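Local coordinates for lysyl-trna-dependent l-ysyl-phosphatidylgycerol synthase (PDB 4V36), which transfers lysine from lysyl-tRNA to the membrane lipid phosphatidylglycerol, a modification linked to bacterial resistance, at residues A[48-53]-A[72-77]; A[96-101]-A[305-310]; A[122-127]-A[252-257]; A[169-174]-A[227-232]; A[275-280]-A[315-320]. All coordinates share one frame; numbering follows the deposited sequence.

Four of the five contacts reach one mixed, largely antiparallel sheet. Contact 1 sets helix 74-87 against strand 50-57; contact 2, their centres about 19 Å apart, joins strand 91-97 to strand 305-313. Contact 3, also about 19 Å from contact 2 between centres, ties the end of strand 111-122 to the start of strand 255-261. Contact 4, at the lysine amide, packs the end of helix 159-173 on strand 220-228, next to 255-261; its centre is about 39 Å from that of contact 1. Along the chain contact 2 encloses contact 3, which encloses contact 4. Strand 305-313, late in the chain, lies in the sheet between strands 91-97 and 111-122, and helix 319-330 follows it into contact 5.

Contact 1 (A[48-53]-A[72-77]); sequences GNALIQ and DSFPLV
Val77 meets strand 50-53 with both its methyls. Its CB already lies 3.7 Å from Ala50 CB. From there the branches part: CG1, set between the backbone N and carbonyl carbon (chi1 61°), presses on the same methyl, Ala50 CB, at 3.6 Å, while CG2 meets Ile52, 3.7 Å from its CG1 and nearly as close to its CD1. The Ile52 and Val77 side chains cross obliquely. Ala50 CB is shared further, meeting the edge of the Phe74 ring at CD1 (4.2 Å) and Ser73 CB at 3.9 Å. At the loop end Ser73 OG comes within 3.4 Å of Asn49 CB, a van der Waals touch; the hydroxyl itself is hydrogen-bonded to Asp47. Pro67 of strand 60-69 packs on Ile52, Phe74 and Val77 and widens the apolar cluster. The arrangement is that of a helix laid by its first turn on a beta-sheet, as in the alpha/beta acetyltransferase-like fold to which this family belongs.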
# COMPACT_ATOMS: atom_id res chain seq x y z
N GLY A 48 16.64 0.00 19.24
CA GLY A 48 17.01 -0.73 18.04
C GLY A 48 15.99 -1.79 17.68
O GLY A 48 16.27 -2.70 16.89
N ASN A 49 14.79 -1.68 18.25
CA ASN A 49 13.73 -2.66 18.01
C ASN A 49 12.56 -2.09 17.21
O ASN A 49 11.68 -2.83 16.78
CB ASN A 49 13.22 -3.21 19.34
CG ASN A 49 14.28 -3.98 20.11
OD1 ASN A 49 15.48 -3.83 19.86
ND2 ASN A 49 13.85 -4.81 21.05
N ALA A 50 12.56 -0.77 17.02
CA ALA A 50 11.45 -0.11 16.33
C ALA A 50 11.95 0.88 15.28
O ALA A 50 13.07 1.38 15.35
CB ALA A 50 10.56 0.60 17.34
N LEU A 51 11.10 1.15 14.29
CA LEU A 51 11.48 2.01 13.17
C LEU A 51 10.33 2.87 12.66
O LEU A 51 9.21 2.39 12.47
CB LEU A 51 12.03 1.15 12.02
CG LEU A 51 12.27 1.87 10.70
CD1 LEU A 51 13.37 2.92 10.84
CD2 LEU A 51 12.62 0.87 9.60
N ILE A 52 10.62 4.15 12.42
CA ILE A 52 9.65 5.06 11.83
C ILE A 52 10.13 5.56 10.47
O ILE A 52 11.21 6.13 10.35
CB ILE A 52 9.39 6.27 12.75
CG1 ILE A 52 8.48 5.87 13.91
CG2 ILE A 52 8.75 7.41 11.96
CD1 ILE A 52 8.07 7.03 14.80
N GLN A 53 9.32 5.31 9.44
CA GLN A 53 9.61 5.80 8.10
C GLN A 53 8.81 7.08 7.84
O GLN A 53 7.63 7.15 8.17
CB GLN A 53 9.29 4.74 7.05
CG GLN A 53 9.93 3.39 7.32
CD GLN A 53 9.60 2.37 6.25
OE1 GLN A 53 9.22 2.72 5.14
NE2 GLN A 53 9.75 1.09 6.60
N ASP A 72 6.41 -3.47 21.60
CA ASP A 72 6.73 -3.03 22.96
C ASP A 72 7.66 -1.82 22.95
O ASP A 72 7.79 -1.12 23.95
CB ASP A 72 7.36 -4.17 23.75
CG ASP A 72 6.41 -5.34 23.95
OD1 ASP A 72 5.18 -5.11 23.98
OD2 ASP A 72 6.89 -6.48 24.07
N SER A 73 8.30 -1.58 21.81
CA SER A 73 9.19 -0.44 21.66
C SER A 73 8.53 0.70 20.90
O SER A 73 9.15 1.74 20.66
CB SER A 73 10.48 -0.86 20.95
OG SER A 73 11.21 -1.80 21.73
N PHE A 74 7.27 0.51 20.53
CA PHE A 74 6.53 1.53 19.79
C PHE A 74 6.32 2.84 20.57
O PHE A 74 6.48 3.91 20.00
CB PHE A 74 5.16 0.99 19.33
CG PHE A 74 5.24 0.05 18.16
CD1 PHE A 74 6.46 -0.33 17.63
CD2 PHE A 74 4.08 -0.43 17.57
CE1 PHE A 74 6.52 -1.18 16.55
CE2 PHE A 74 4.14 -1.29 16.49
CZ PHE A 74 5.36 -1.67 15.98
N PRO A 75 5.97 2.76 21.87
CA PRO A 75 5.88 4.03 22.59
C PRO A 75 7.21 4.76 22.68
O PRO A 75 7.24 5.99 22.70
CB PRO A 75 5.41 3.61 23.99
CG PRO A 75 4.70 2.33 23.78
CD PRO A 75 5.47 1.64 22.69
N LEU A 76 8.31 4.01 22.70
CA LEU A 76 9.64 4.59 22.81
C LEU A 76 10.04 5.33 21.54
O LEU A 76 10.53 6.46 21.61
CB LEU A 76 10.67 3.50 23.13
CG LEU A 76 12.13 3.96 23.21
CD1 LEU A 76 12.29 5.05 24.26
CD2 LEU A 76 13.04 2.79 23.50
N VAL A 77 9.84 4.70 20.39
CA VAL A 77 10.26 5.29 19.12
C VAL A 77 9.41 6.51 18.76
O VAL A 77 9.91 7.48 18.19
CB VAL A 77 10.21 4.26 17.97
CG1 VAL A 77 8.79 3.73 17.75
CG2 VAL A 77 10.77 4.85 16.68

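Contact 2 (A[96-101]-A[305-310]); sequences QIERED and VWRGKY
Tyr310 OH is gripped side-on by Arg99, whose NE and NH2 both donate to it, each at 3.0 Å. The oxygen lies near the guanidinium plane, and the guanidinium and ring planes are nearly perpendicular, 87° apart. Arg99 CG is anti to the backbone N (chi1 171°), and a bend at chi3 brings NE to the hydroxyl. Arg99 CB packs on Tyr310 CE1 at 3.7 Å. The same hydroxyl is hydrogen-bonded to a bound Tris molecule, probably from the crystallisation liquor. A water bridges the backbones, accepting from Arg99 N and donating to Gly308 O. Between the strands, Ile97 and Tyr310 form an antiparallel hydrogen-bonded pair, with Tyr310 N to Ile97 O at 2.8 Å and Ile97 N to Tyr310 O at 2.9 Å. Gln96 faces Tyr310 as well, giving a G1 beta bulge where strand 91-97 turns a corner. At the bulge Gln96 O accepts from Lys309 NZ at 3.2 Å, the nitrogen well above the carbonyl plane. Glu98 and Lys309 run side by side, Glu98 CG 3.7 Å from Lys309 CE. The Glu98 carboxylate has two positive neighbours, but both salt bridges are long: OE2 is 3.8 Å from Lys309 NZ and 4.0 Å from Arg307 NE. Arg307 has its stronger ionic partner in Glu220, through NH2, while its buried NE has no hydrogen-bonding partner in the model.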
# COMPACT_ATOMS: atom_id res chain seq x y z
N GLN A 96 -2.04 6.86 7.45
CA GLN A 96 -2.48 5.46 7.37
C GLN A 96 -2.04 4.62 8.56
O GLN A 96 -1.37 3.60 8.40
CB GLN A 96 -2.01 4.81 6.07
CG GLN A 96 -2.74 5.29 4.83
CD GLN A 96 -2.58 4.35 3.65
OE1 GLN A 96 -2.35 3.16 3.83
NE2 GLN A 96 -2.70 4.89 2.45
N ILE A 97 -2.42 5.04 9.76
CA ILE A 97 -2.23 4.23 10.95
C ILE A 97 -3.50 3.42 11.20
O ILE A 97 -4.52 3.66 10.55
CB ILE A 97 -1.91 5.07 12.20
CG1 ILE A 97 -3.15 5.87 12.64
CG2 ILE A 97 -0.73 6.00 11.92
CD1 ILE A 97 -2.95 6.63 13.93
N GLU A 98 -3.45 2.48 12.13
CA GLU A 98 -4.60 1.64 12.42
C GLU A 98 -5.21 1.97 13.77
O GLU A 98 -4.56 2.59 14.62
CB GLU A 98 -4.21 0.16 12.35
CG GLU A 98 -3.68 -0.27 10.99
CD GLU A 98 -3.38 -1.75 10.92
OE1 GLU A 98 -3.80 -2.49 11.83
OE2 GLU A 98 -2.71 -2.17 9.95
N ARG A 99 -6.46 1.56 13.97
CA ARG A 99 -7.23 1.94 15.16
C ARG A 99 -6.63 1.41 16.46
O ARG A 99 -6.64 2.10 17.48
CB ARG A 99 -8.68 1.47 15.02
CG ARG A 99 -9.51 1.62 16.29
CD ARG A 99 -10.99 1.46 16.01
NE ARG A 99 -11.52 2.57 15.23
CZ ARG A 99 -11.90 3.74 15.75
NH1 ARG A 99 -11.80 3.94 17.06
NH2 ARG A 99 -12.37 4.70 14.96
N GLU A 100 -6.10 0.19 16.42
CA GLU A 100 -5.62 -0.46 17.64
C GLU A 100 -4.33 0.18 18.17
O GLU A 100 -3.81 -0.25 19.20
CB GLU A 100 -5.39 -1.95 17.39
CG GLU A 100 -4.10 -2.29 16.67
CD GLU A 100 -4.17 -2.01 15.18
OE1 GLU A 100 -5.29 -1.87 14.65
OE2 GLU A 100 -3.10 -1.94 14.54
N ASP A 101 -3.84 1.20 17.48
CA ASP A 101 -2.63 1.89 17.90
C ASP A 101 -2.89 3.36 18.23
O ASP A 101 -1.96 4.13 18.42
CB ASP A 101 -1.55 1.78 16.82
CG ASP A 101 -1.18 0.34 16.51
OD1 ASP A 101 -1.20 -0.49 17.44
OD2 ASP A 101 -0.86 0.05 15.34
N VAL A 305 -13.24 -8.32 4.70
CA VAL A 305 -13.36 -7.70 6.01
C VAL A 305 -12.64 -6.36 5.98
O VAL A 305 -11.42 -6.31 5.77
CB VAL A 305 -12.78 -8.59 7.12
CG1 VAL A 305 -12.90 -7.89 8.47
CG2 VAL A 305 -13.49 -9.94 7.15
N TRP A 306 -13.38 -5.28 6.18
CA TRP A 306 -12.81 -3.94 6.07
C TRP A 306 -11.96 -3.58 7.28
O TRP A 306 -12.38 -3.75 8.42
CB TRP A 306 -13.91 -2.90 5.88
CG TRP A 306 -14.72 -3.11 4.63
CD1 TRP A 306 -15.99 -3.60 4.55
CD2 TRP A 306 -14.30 -2.85 3.29
NE1 TRP A 306 -16.40 -3.66 3.24
CE2 TRP A 306 -15.38 -3.20 2.44
CE3 TRP A 306 -13.13 -2.36 2.71
CZ2 TRP A 306 -15.31 -3.07 1.06
CZ3 TRP A 306 -13.07 -2.23 1.34
CH2 TRP A 306 -14.15 -2.58 0.53
N ARG A 307 -10.75 -3.09 7.02
CA ARG A 307 -9.87 -2.61 8.08
C ARG A 307 -9.52 -1.15 7.86
O ARG A 307 -8.82 -0.80 6.91
CB ARG A 307 -8.60 -3.46 8.16
CG ARG A 307 -7.66 -3.04 9.28
CD ARG A 307 -6.68 -4.15 9.66
NE ARG A 307 -5.71 -4.43 8.60
CZ ARG A 307 -5.50 -5.63 8.07
NH1 ARG A 307 -6.21 -6.67 8.49
NH2 ARG A 307 -4.60 -5.79 7.12
N GLY A 308 -10.00 -0.29 8.75
CA GLY A 308 -9.85 1.15 8.61
C GLY A 308 -8.43 1.67 8.75
O GLY A 308 -7.65 1.16 9.56
N LYS A 309 -8.11 2.68 7.96
CA LYS A 309 -6.83 3.38 8.06
C LYS A 309 -7.10 4.84 8.42
O LYS A 309 -8.05 5.44 7.93
CB LYS A 309 -6.05 3.27 6.75
CG LYS A 309 -5.93 1.85 6.22
CD LYS A 309 -4.49 1.38 6.20
CE LYS A 309 -3.92 1.25 7.60
NZ LYS A 309 -2.52 0.73 7.58
N TYR A 310 -6.26 5.40 9.28
CA TYR A 310 -6.53 6.73 9.83
C TYR A 310 -5.38 7.71 9.66
O TYR A 310 -4.22 7.33 9.59
CB TYR A 310 -6.88 6.62 11.31
CG TYR A 310 -8.10 5.76 11.60
CD1 TYR A 310 -7.98 4.39 11.76
CD2 TYR A 310 -9.36 6.33 11.70
CE1 TYR A 310 -9.08 3.60 12.03
CE2 TYR A 310 -10.47 5.56 11.97
CZ TYR A 310 -10.33 4.19 12.12
OH TYR A 310 -11.44 3.42 12.38
O HOH W 1 -8.21 -0.07 11.94

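Contact 3 (A[122-127]-A[252-257]); sequences DLDTFT and GYTAFN
Leu123 enters this contact with its backbone and its side chain together: its N donates to Thr254 O at 2.8 Å, the N-H fairly straight at 157°, while the side chain lies over the backbone of residues 253-255. Leu123 CB is 3.4 Å from the same carbonyl oxygen, Thr254 O. Leu123 CG, anti to its own carbonyl carbon (chi1 -66°), stays close to Thr254 O too, at 3.7 Å. The two methyls then divide, CD1 lying 3.6 Å from Tyr253 O and touching Tyr253 CB, and CD2 reaching Phe256 CB at 4.0 Å. One residue before Leu123, Asp122 makes an antiparallel non-hydrogen-bonded pair with Ala255, where strand 111-122 ends beside the start of strand 255-261. The chain leaves the sheet there through an Asx turn: Asp122 OD1 accepts from Asp124 N at 3.1 Å, met on its anti side. On the other segment Gly252, with positive phi, is the C-prime residue of the Schellman motif that closes helix 236-251. Phe245 of that helix carries the apolar side onward, touching Leu123 and taking the rings of Phe126 and Phe256 edge-to-face. At the solvent side Asp124 OD2 approaches the Thr254 methyl CG2 to 3.9 Å.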
# COMPACT_ATOMS: atom_id res chain seq x y z
N ASP A 122 -10.74 -13.24 2.86
CA ASP A 122 -10.46 -14.55 3.43
C ASP A 122 -10.24 -15.56 2.30
O ASP A 122 -11.17 -15.89 1.56
CB ASP A 122 -11.62 -15.00 4.33
CG ASP A 122 -11.25 -16.18 5.22
OD1 ASP A 122 -10.37 -16.98 4.85
OD2 ASP A 122 -11.86 -16.31 6.30
N LEU A 123 -9.01 -16.05 2.18
CA LEU A 123 -8.65 -16.95 1.09
C LEU A 123 -9.22 -18.35 1.26
O LEU A 123 -9.40 -19.08 0.28
CB LEU A 123 -7.12 -17.03 0.95
CG LEU A 123 -6.42 -15.74 0.51
CD1 LEU A 123 -4.92 -15.96 0.39
CD2 LEU A 123 -7.00 -15.24 -0.80
N ASP A 124 -9.51 -18.73 2.50
CA ASP A 124 -10.07 -20.05 2.78
C ASP A 124 -11.53 -20.15 2.37
O ASP A 124 -11.97 -21.18 1.87
CB ASP A 124 -9.92 -20.39 4.27
CG ASP A 124 -8.49 -20.70 4.65
OD1 ASP A 124 -7.75 -21.24 3.81
OD2 ASP A 124 -8.11 -20.40 5.81
N THR A 125 -12.28 -19.07 2.57
CA THR A 125 -13.71 -19.07 2.30
C THR A 125 -14.06 -18.42 0.96
O THR A 125 -15.22 -18.40 0.56
CB THR A 125 -14.50 -18.36 3.41
OG1 THR A 125 -14.00 -17.03 3.59
CG2 THR A 125 -14.37 -19.12 4.72
N PHE A 126 -13.06 -17.89 0.27
CA PHE A 126 -13.30 -17.30 -1.04
C PHE A 126 -13.47 -18.37 -2.11
O PHE A 126 -12.76 -19.37 -2.11
CB PHE A 126 -12.16 -16.36 -1.44
CG PHE A 126 -12.24 -15.88 -2.87
CD1 PHE A 126 -13.13 -14.88 -3.23
CD2 PHE A 126 -11.45 -16.45 -3.85
CE1 PHE A 126 -13.21 -14.44 -4.54
CE2 PHE A 126 -11.53 -16.02 -5.17
CZ PHE A 126 -12.41 -15.01 -5.51
N THR A 127 -14.42 -18.15 -3.01
CA THR A 127 -14.65 -19.06 -4.12
C THR A 127 -15.42 -18.36 -5.24
O THR A 127 -16.04 -17.32 -5.01
CB THR A 127 -15.43 -20.31 -3.68
OG1 THR A 127 -15.59 -21.19 -4.80
CG2 THR A 127 -16.80 -19.92 -3.14
N GLY A 252 -0.76 -21.54 1.14
CA GLY A 252 -1.10 -21.69 2.54
C GLY A 252 -1.38 -20.37 3.24
O GLY A 252 -1.41 -20.31 4.47
N TYR A 253 -1.58 -19.31 2.46
CA TYR A 253 -1.91 -18.01 3.03
C TYR A 253 -3.39 -17.95 3.41
O TYR A 253 -4.23 -18.56 2.75
CB TYR A 253 -1.56 -16.89 2.05
CG TYR A 253 -0.08 -16.79 1.75
CD1 TYR A 253 0.82 -16.40 2.72
CD2 TYR A 253 0.40 -17.08 0.48
CE1 TYR A 253 2.17 -16.31 2.45
CE2 TYR A 253 1.75 -16.99 0.19
CZ TYR A 253 2.63 -16.60 1.18
OH TYR A 253 3.98 -16.51 0.90
N THR A 254 -3.69 -17.21 4.47
CA THR A 254 -5.05 -17.15 5.00
C THR A 254 -5.83 -15.96 4.47
O THR A 254 -7.02 -16.07 4.17
CB THR A 254 -5.03 -17.09 6.54
OG1 THR A 254 -4.27 -18.18 7.06
CG2 THR A 254 -6.45 -17.16 7.10
N ALA A 255 -5.16 -14.81 4.34
CA ALA A 255 -5.84 -13.59 3.93
C ALA A 255 -5.07 -12.83 2.84
O ALA A 255 -3.88 -13.04 2.65
CB ALA A 255 -6.05 -12.69 5.14
N PHE A 256 -5.78 -11.96 2.14
CA PHE A 256 -5.17 -11.11 1.12
C PHE A 256 -5.62 -9.66 1.30
O PHE A 256 -6.80 -9.38 1.46
CB PHE A 256 -5.51 -11.60 -0.28
CG PHE A 256 -4.68 -10.97 -1.37
CD1 PHE A 256 -5.02 -9.74 -1.90
CD2 PHE A 256 -3.56 -11.62 -1.85
CE1 PHE A 256 -4.25 -9.16 -2.89
CE2 PHE A 256 -2.79 -11.05 -2.85
CZ PHE A 256 -3.13 -9.82 -3.37
N ASN A 257 -4.66 -8.74 1.26
CA ASN A 257 -4.96 -7.32 1.37
C ASN A 257 -5.09 -6.70 -0.02
O ASN A 257 -4.11 -6.58 -0.75
CB ASN A 257 -3.87 -6.61 2.17
CG ASN A 257 -4.28 -5.22 2.62
OD1 ASN A 257 -5.13 -4.57 2.00
ND2 ASN A 257 -3.67 -4.74 3.70

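Contact 4 (A[169-174]-A[227-232]); sequences SDEWLG and RYSKKA. With LYN (2,6-diamino-hexanoic acid amide), chain C.
Trp172 packs one face on Arg227 and one edge on Tyr228, the tight part of the contact. Its CG is anti to the backbone N (chi1 -176°). Arg227 CG lies over one indole face in a CH-pi contact, 3.8 Å from the centroid of the six-membered ring, and the guanidinium is nearly parallel to the indole, the planes 11° apart. The indole edge points at the face of Tyr228 in a T-shaped pair, planes at 78°: Trp172 CD1 lies over the ring centre, and NE1 is 3.5 Å from Tyr228 CE2. The extended Arg227 ends in a short bond, NH1 to Ser169 OG at 2.6 Å, the oxygen in the guanidinium plane; Leu173 lies over one guanidinium face. The outer side is looser: Glu171 OE2 takes a weak bond from Lys230 N at 3.5 Å, and Lys230 NZ stays 6.5 Å from that oxygen. Glu178, salt-bridged to Arg227 NH2, would help to balance the guanidinium charge beside the amino group of the bound lysine amide. The closest approaches to the ligand are nevertheless to carbon, Trp172 CH2 to its CB and Arg227 NH2 to its CA, both 3.4 Å, consistent with packing rather than polar bonding.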
# COMPACT_ATOMS: atom_id res chain seq x y z
N SER A 169 4.44 -1.88 -18.14
CA SER A 169 4.26 -0.77 -17.21
C SER A 169 4.09 0.56 -17.94
O SER A 169 3.16 1.31 -17.65
CB SER A 169 5.45 -0.69 -16.25
OG SER A 169 5.34 0.45 -15.40
N ASP A 170 4.98 0.84 -18.88
CA ASP A 170 4.93 2.08 -19.65
C ASP A 170 3.62 2.22 -20.41
O ASP A 170 3.04 3.30 -20.48
CB ASP A 170 6.10 2.16 -20.64
CG ASP A 170 7.42 2.44 -19.96
OD1 ASP A 170 7.41 2.91 -18.80
OD2 ASP A 170 8.48 2.21 -20.58
N GLU A 171 3.15 1.11 -20.97
CA GLU A 171 1.90 1.10 -21.72
C GLU A 171 0.71 1.35 -20.79
O GLU A 171 -0.25 2.02 -21.16
CB GLU A 171 1.74 -0.23 -22.47
CG GLU A 171 0.65 -0.23 -23.53
CD GLU A 171 0.72 -1.45 -24.43
OE1 GLU A 171 1.55 -2.34 -24.14
OE2 GLU A 171 -0.03 -1.51 -25.42
N TRP A 172 0.80 0.80 -19.59
CA TRP A 172 -0.24 0.96 -18.58
C TRP A 172 -0.30 2.40 -18.06
O TRP A 172 -1.39 2.94 -17.85
CB TRP A 172 -0.01 -0.01 -17.43
CG TRP A 172 -1.08 0.01 -16.38
CD1 TRP A 172 -2.26 -0.67 -16.41
CD2 TRP A 172 -1.06 0.73 -15.14
NE1 TRP A 172 -2.98 -0.42 -15.27
CE2 TRP A 172 -2.26 0.44 -14.47
CE3 TRP A 172 -0.14 1.59 -14.53
CZ2 TRP A 172 -2.58 0.98 -13.23
CZ3 TRP A 172 -0.45 2.13 -13.30
CH2 TRP A 172 -1.66 1.82 -12.66
N LEU A 173 0.86 3.00 -17.87
CA LEU A 173 0.95 4.36 -17.34
C LEU A 173 0.42 5.40 -18.32
O LEU A 173 -0.24 6.36 -17.92
CB LEU A 173 2.40 4.70 -16.98
CG LEU A 173 2.97 4.05 -15.72
CD1 LEU A 173 4.45 4.36 -15.59
CD2 LEU A 173 2.21 4.53 -14.49
N GLY A 174 0.71 5.21 -19.60
CA GLY A 174 0.32 6.17 -20.62
C GLY A 174 1.09 7.46 -20.44
O GLY A 174 2.32 7.45 -20.35
N ARG A 227 -0.20 -3.92 -13.13
CA ARG A 227 -0.20 -3.22 -14.41
C ARG A 227 -0.36 -4.18 -15.58
O ARG A 227 0.12 -5.32 -15.53
CB ARG A 227 1.09 -2.41 -14.55
CG ARG A 227 1.28 -1.42 -13.41
CD ARG A 227 2.53 -0.57 -13.53
NE ARG A 227 2.60 0.38 -12.42
CZ ARG A 227 3.55 1.29 -12.27
NH1 ARG A 227 4.52 1.40 -13.17
NH2 ARG A 227 3.52 2.11 -11.23
N TYR A 228 -1.04 -3.72 -16.62
CA TYR A 228 -1.34 -4.56 -17.77
C TYR A 228 -1.26 -3.78 -19.08
O TYR A 228 -1.48 -2.57 -19.09
CB TYR A 228 -2.73 -5.19 -17.61
CG TYR A 228 -3.81 -4.21 -17.24
CD1 TYR A 228 -4.45 -3.45 -18.21
CD2 TYR A 228 -4.19 -4.04 -15.92
CE1 TYR A 228 -5.44 -2.54 -17.87
CE2 TYR A 228 -5.18 -3.13 -15.57
CZ TYR A 228 -5.80 -2.39 -16.55
OH TYR A 228 -6.79 -1.49 -16.22
N SER A 229 -0.96 -4.48 -20.16
CA SER A 229 -0.87 -3.85 -21.48
C SER A 229 -2.25 -3.71 -22.12
O SER A 229 -3.24 -4.18 -21.57
CB SER A 229 0.06 -4.65 -22.39
OG SER A 229 -0.37 -6.00 -22.50
N LYS A 230 -2.29 -3.07 -23.28
CA LYS A 230 -3.56 -2.81 -23.96
C LYS A 230 -4.15 -4.07 -24.59
O LYS A 230 -5.33 -4.10 -24.92
CB LYS A 230 -3.38 -1.73 -25.03
CG LYS A 230 -2.90 -0.39 -24.50
CD LYS A 230 -3.80 0.12 -23.39
CE LYS A 230 -3.28 1.42 -22.80
NZ LYS A 230 -4.02 1.81 -21.56
N LYS A 231 -3.32 -5.09 -24.75
CA LYS A 231 -3.79 -6.34 -25.35
C LYS A 231 -4.37 -7.28 -24.29
O LYS A 231 -4.80 -8.39 -24.60
CB LYS A 231 -2.65 -7.04 -26.10
CG LYS A 231 -1.49 -7.47 -25.23
CD LYS A 231 -0.56 -8.41 -25.99
CE LYS A 231 -0.09 -7.79 -27.29
NZ LYS A 231 0.72 -6.56 -27.07
N ALA A 232 -4.38 -6.82 -23.04
CA ALA A 232 -5.00 -7.58 -21.96
C ALA A 232 -6.52 -7.51 -22.09
O ALA A 232 -7.08 -6.44 -22.29
CB ALA A 232 -4.55 -7.06 -20.61
N LYN C . 0.18 0.08 -9.84
CA LYN C . 0.83 1.24 -9.27
CB LYN C . 0.20 2.51 -9.84
CG LYN C . 0.79 3.77 -9.22
CD LYN C . 0.76 4.93 -10.21
CE LYN C . -0.67 5.28 -10.62
NZ LYN C . -0.65 6.40 -11.61
C LYN C . 0.68 1.22 -7.77
O LYN C . -0.39 0.91 -7.28
NT LYN C . 1.73 1.53 -7.02

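Contact 5 (A[275-280]-A[315-320]); sequences TERLAA and KNRSLP
Apolar contacts come first, between Leu278 and the pair Leu319 and Pro320. Leu278 CG stands anti to the backbone N (chi1 -175°). Beyond it, Leu278 CD1 lies 4.0 Å from Leu319 CG. Pro320 CG packs closer to the helix backbone, 3.9 Å from Leu278 N and 4.0 Å from Arg277 CB. Flat-group packing follows: Pro320 CG lies over one face of the Arg277 guanidinium, toward the rim of that group, 4.0 Å from Arg277 NH2. The polar contact is slight, with Arg277 NH2 3.5 Å from Arg317 O. Within the segments the two helix starts differ. Thr275 N-caps helix 276-285, OG1 accepting from Leu278 N at 3.3 Å and a nearly straight 170°, whereas Ser318, at the N-cap position of helix 319-330, bonds Lys315 O through OG at 2.9 Å instead of capping. The contact thus joins the first turns of helices 276-285 and 319-330, and Leu319 carries it on to Leu311 and Tyr313 of strand 305-313 and Phe113 of strand 111-122.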
# COMPACT_ATOMS: atom_id res chain seq x y z
N THR A 275 -16.73 20.50 6.33
CA THR A 275 -16.72 21.84 5.76
C THR A 275 -16.55 21.73 4.25
O THR A 275 -16.23 20.66 3.74
CB THR A 275 -15.59 22.71 6.35
OG1 THR A 275 -14.32 22.13 6.02
CG2 THR A 275 -15.72 22.81 7.86
N GLU A 276 -16.75 22.84 3.54
CA GLU A 276 -16.58 22.83 2.10
C GLU A 276 -15.11 22.66 1.73
O GLU A 276 -14.78 22.01 0.74
CB GLU A 276 -17.14 24.12 1.48
CG GLU A 276 -16.99 24.20 -0.03
CD GLU A 276 -17.61 23.01 -0.75
OE1 GLU A 276 -18.63 22.48 -0.27
OE2 GLU A 276 -17.08 22.61 -1.81
N ARG A 277 -14.23 23.25 2.54
CA ARG A 277 -12.79 23.10 2.37
C ARG A 277 -12.40 21.63 2.35
O ARG A 277 -11.79 21.15 1.40
CB ARG A 277 -12.03 23.82 3.48
CG ARG A 277 -12.13 25.33 3.45
CD ARG A 277 -11.42 25.93 4.66
NE ARG A 277 -10.01 25.52 4.72
CZ ARG A 277 -9.27 25.57 5.83
NH1 ARG A 277 -9.80 26.00 6.96
NH2 ARG A 277 -8.00 25.18 5.80
N LEU A 278 -12.76 20.92 3.42
CA LEU A 278 -12.40 19.52 3.58
C LEU A 278 -13.03 18.65 2.51
O LEU A 278 -12.40 17.73 1.99
CB LEU A 278 -12.81 19.03 4.97
CG LEU A 278 -12.40 17.61 5.35
CD1 LEU A 278 -10.89 17.45 5.26
CD2 LEU A 278 -12.89 17.26 6.74
N ALA A 279 -14.28 18.95 2.17
CA ALA A 279 -15.02 18.18 1.17
C ALA A 279 -14.34 18.26 -0.20
O ALA A 279 -14.15 17.24 -0.87
CB ALA A 279 -16.45 18.66 1.07
N ALA A 280 -13.97 19.47 -0.60
CA ALA A 280 -13.33 19.69 -1.90
C ALA A 280 -11.98 18.99 -1.98
O ALA A 280 -11.61 18.47 -3.03
CB ALA A 280 -13.17 21.18 -2.16
N LYS A 315 -4.18 19.69 14.71
CA LYS A 315 -5.15 20.77 14.55
C LYS A 315 -6.23 20.40 13.53
O LYS A 315 -5.94 20.06 12.39
CB LYS A 315 -4.45 22.06 14.13
N ASN A 316 -7.49 20.47 13.96
CA ASN A 316 -8.62 20.11 13.11
C ASN A 316 -8.87 21.12 12.00
O ASN A 316 -9.38 20.77 10.93
CB ASN A 316 -9.89 19.94 13.95
CG ASN A 316 -11.05 19.39 13.15
OD1 ASN A 316 -11.23 18.18 13.04
ND2 ASN A 316 -11.86 20.29 12.59
N ARG A 317 -8.51 22.37 12.25
CA ARG A 317 -8.72 23.44 11.29
C ARG A 317 -7.69 23.36 10.16
O ARG A 317 -7.88 23.95 9.09
CB ARG A 317 -8.65 24.80 11.98
CG ARG A 317 -9.37 25.92 11.24
CD ARG A 317 -9.35 27.20 12.05
NE ARG A 317 -9.85 27.00 13.41
CZ ARG A 317 -11.12 27.14 13.77
NH1 ARG A 317 -12.03 27.50 12.87
NH2 ARG A 317 -11.48 26.93 15.03
N SER A 318 -6.61 22.63 10.40
CA SER A 318 -5.54 22.49 9.43
C SER A 318 -5.62 21.15 8.69
O SER A 318 -4.70 20.79 7.95
CB SER A 318 -4.18 22.63 10.11
OG SER A 318 -3.94 21.54 10.98
N LEU A 319 -6.71 20.43 8.90
CA LEU A 319 -6.91 19.13 8.27
C LEU A 319 -7.02 19.17 6.74
O LEU A 319 -6.45 18.31 6.07
CB LEU A 319 -8.15 18.45 8.86
CG LEU A 319 -8.48 17.04 8.38
CD1 LEU A 319 -7.31 16.10 8.62
CD2 LEU A 319 -9.74 16.52 9.07
N PRO A 320 -7.75 20.16 6.17
CA PRO A 320 -7.77 20.21 4.70
C PRO A 320 -6.40 20.43 4.08
O PRO A 320 -6.09 19.83 3.05
CB PRO A 320 -8.69 21.41 4.41
CG PRO A 320 -9.57 21.50 5.60
CD PRO A 320 -8.70 21.12 6.76